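Local structure of virulence protein vsdE (Salmonella enterica, 5LQ6) at residues A[152-156]-A[201-205]. The protein is a virulence effector of Salmonella that acts as a cysteine hydrolase and suppresses host immune responses. The protein carries 4 engineered substitutions. Sequence-based numbering, arbitrary orientation.
Sequences AENYI and KHFSS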
loop_
_atom_site.group_PDB
_atom_site.type_symbol
_atom_site.label_atom_id
_atom_site.label_comp_id
_atom_site.label_asym_id
_atom_site.label_seq_id
_atom_site.Cartn_x
_atom_site.Cartn_y
_atom_site.Cartn_z
ATOM N N ALA A 152 4.114 3.028 8.480
ATOM C CA ALA A 152 4.086 3.586 9.825
ATOM C C ALA A 152 5.031 2.799 10.701
ATOM O O ALA A 152 5.110 1.577 10.653
ATOM C CB ALA A 152 2.715 3.550 10.364
ATOM N N GLU A 153 5.776 3.506 11.541
ATOM C CA GLU A 153 6.652 2.815 12.453
ATOM C C GLU A 153 6.053 2.251 13.709
ATOM O O GLU A 153 6.530 1.245 14.214
ATOM C CB GLU A 153 7.836 3.714 12.792
ATOM C CG GLU A 153 8.835 3.742 11.635
ATOM C CD GLU A 153 9.900 2.660 11.713
ATOM O OE1 GLU A 153 9.580 1.509 12.130
ATOM O OE2 GLU A 153 11.061 2.980 11.357
ATOM N N ASN A 154 5.077 2.896 14.257
ATOM C CA ASN A 154 4.578 2.492 15.594
ATOM C C ASN A 154 3.086 2.308 15.592
ATOM O O ASN A 154 2.346 2.771 16.450
ATOM C CB ASN A 154 5.027 3.536 16.631
ATOM C CG ASN A 154 6.513 3.379 17.013
ATOM O OD1 ASN A 154 6.965 2.292 17.319
ATOM N ND2 ASN A 154 7.247 4.460 16.979
ATOM N N TYR A 155 2.632 1.584 14.580
ATOM C CA TYR A 155 1.222 1.199 14.493
ATOM C C TYR A 155 0.883 0.177 15.594
ATOM O O TYR A 155 1.622 -0.772 15.764
ATOM C CB TYR A 155 0.979 0.557 13.128
ATOM C CG TYR A 155 -0.426 0.026 12.868
ATOM C CD1 TYR A 155 -1.433 0.840 12.409
ATOM C CD2 TYR A 155 -0.729 -1.329 13.097
ATOM C CE1 TYR A 155 -2.711 0.327 12.154
ATOM C CE2 TYR A 155 -1.983 -1.848 12.883
ATOM C CZ TYR A 155 -2.973 -1.025 12.413
ATOM O OH TYR A 155 -4.257 -1.523 12.190
ATOM N N ILE A 156 -0.229 0.374 16.309
ATOM C CA ILE A 156 -0.594 -0.538 17.399
ATOM C C ILE A 156 -1.394 -1.700 16.821
ATOM O O ILE A 156 -2.600 -1.553 16.496
ATOM C CB ILE A 156 -1.326 0.247 18.492
ATOM C CG1 ILE A 156 -0.469 1.404 19.000
ATOM C CG2 ILE A 156 -1.797 -0.715 19.588
ATOM C CD1 ILE A 156 -1.266 2.389 19.803
ATOM N N LYS A 201 -6.591 6.051 15.984
ATOM C CA LYS A 201 -6.660 5.219 17.195
ATOM C C LYS A 201 -5.527 4.247 17.293
ATOM O O LYS A 201 -5.176 3.832 18.387
ATOM C CB LYS A 201 -7.979 4.427 17.269
ATOM C CG LYS A 201 -9.238 5.274 17.280
ATOM C CD LYS A 201 -9.265 6.325 18.341
ATOM C CE LYS A 201 -10.629 7.039 18.358
ATOM N NZ LYS A 201 -11.763 6.152 17.913
ATOM N N HIS A 202 -4.917 3.900 16.159
ATOM C CA HIS A 202 -3.848 2.919 16.130
ATOM C C HIS A 202 -2.469 3.554 16.296
ATOM O O HIS A 202 -1.470 2.826 16.199
ATOM C CB HIS A 202 -3.885 2.106 14.853
ATOM C CG HIS A 202 -5.191 1.464 14.608
ATOM N ND1 HIS A 202 -5.760 0.609 15.523
ATOM C CD2 HIS A 202 -6.036 1.522 13.551
ATOM C CE1 HIS A 202 -6.927 0.206 15.059
ATOM N NE2 HIS A 202 -7.098 0.728 13.862
ATOM N N PHE A 203 -2.414 4.848 16.585
ATOM C CA PHE A 203 -1.118 5.514 16.853
ATOM C C PHE A 203 -1.130 6.300 18.154
ATOM O O PHE A 203 -2.124 6.907 18.507
ATOM C CB PHE A 203 -0.765 6.420 15.680
ATOM C CG PHE A 203 -0.685 5.695 14.386
ATOM C CD1 PHE A 203 0.449 4.943 14.070
ATOM C CD2 PHE A 203 -1.729 5.753 13.504
ATOM C CE1 PHE A 203 0.520 4.290 12.881
ATOM C CE2 PHE A 203 -1.665 5.052 12.291
ATOM C CZ PHE A 203 -0.558 4.301 12.021
ATOM N N SER A 204 -0.001 6.256 18.880
ATOM C CA SER A 204 0.343 7.316 19.867
ATOM C C SER A 204 1.297 8.319 19.202
ATOM O O SER A 204 1.571 8.247 17.982
ATOM C CB SER A 204 1.029 6.728 21.097
ATOM O OG SER A 204 2.421 6.575 20.843
ATOM N N SER A 205 1.828 9.248 19.996
ATOM C CA SER A 205 2.763 10.260 19.480
ATOM C C SER A 205 4.084 9.628 19.033
ATOM O O SER A 205 4.799 10.179 18.218
ATOM C CB SER A 205 3.025 11.358 20.543
ATOM O OG SER A 205 1.806 11.821 21.117
HETATM O O HOH W 1 2.068 4.781 18.257
HETATM O O HOH W 2 -4.775 -0.538 17.784
#
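An aromatic cluster and one direct backbone hydrogen bond join the kinked strand 147-157, part of the antiparallel sheet of this papain-like (clan CA) fold, to the loop between helix 196-200 and strand 209-212. The chain turns a corner at E153 and N154, and just beyond it I156 N donates to H202 O at 2.8 Å. Two waters add bridges: one accepts from S204 N (2.6 Å) and lies 2.7 Å from N154 O, the other links I156 O to the imidazole atom H202 ND1, 2.7 Å from each. Y155 and F203 form an offset edge-to-face pair, with Y155 directing its edge at the F203 face, ring centres 5.6 Å apart and planes at 70°. A152 CB packs 3.4 Å from F203 CE1, and F203 also meets F209 edge-to-face. The Y155 ring borders the probable active site, stacking on H165 and touching D185; these two, together with C76, have the geometry of a Cys-His-Asp triad, so the loop packs against a neighbour of the presumed catalytic histidine. The Y155 and H202 rings meet obliquely, planes at 47°, with Y155 OH over one face of the imidazole and Y155 CE1 3.4 Å from H202 CB.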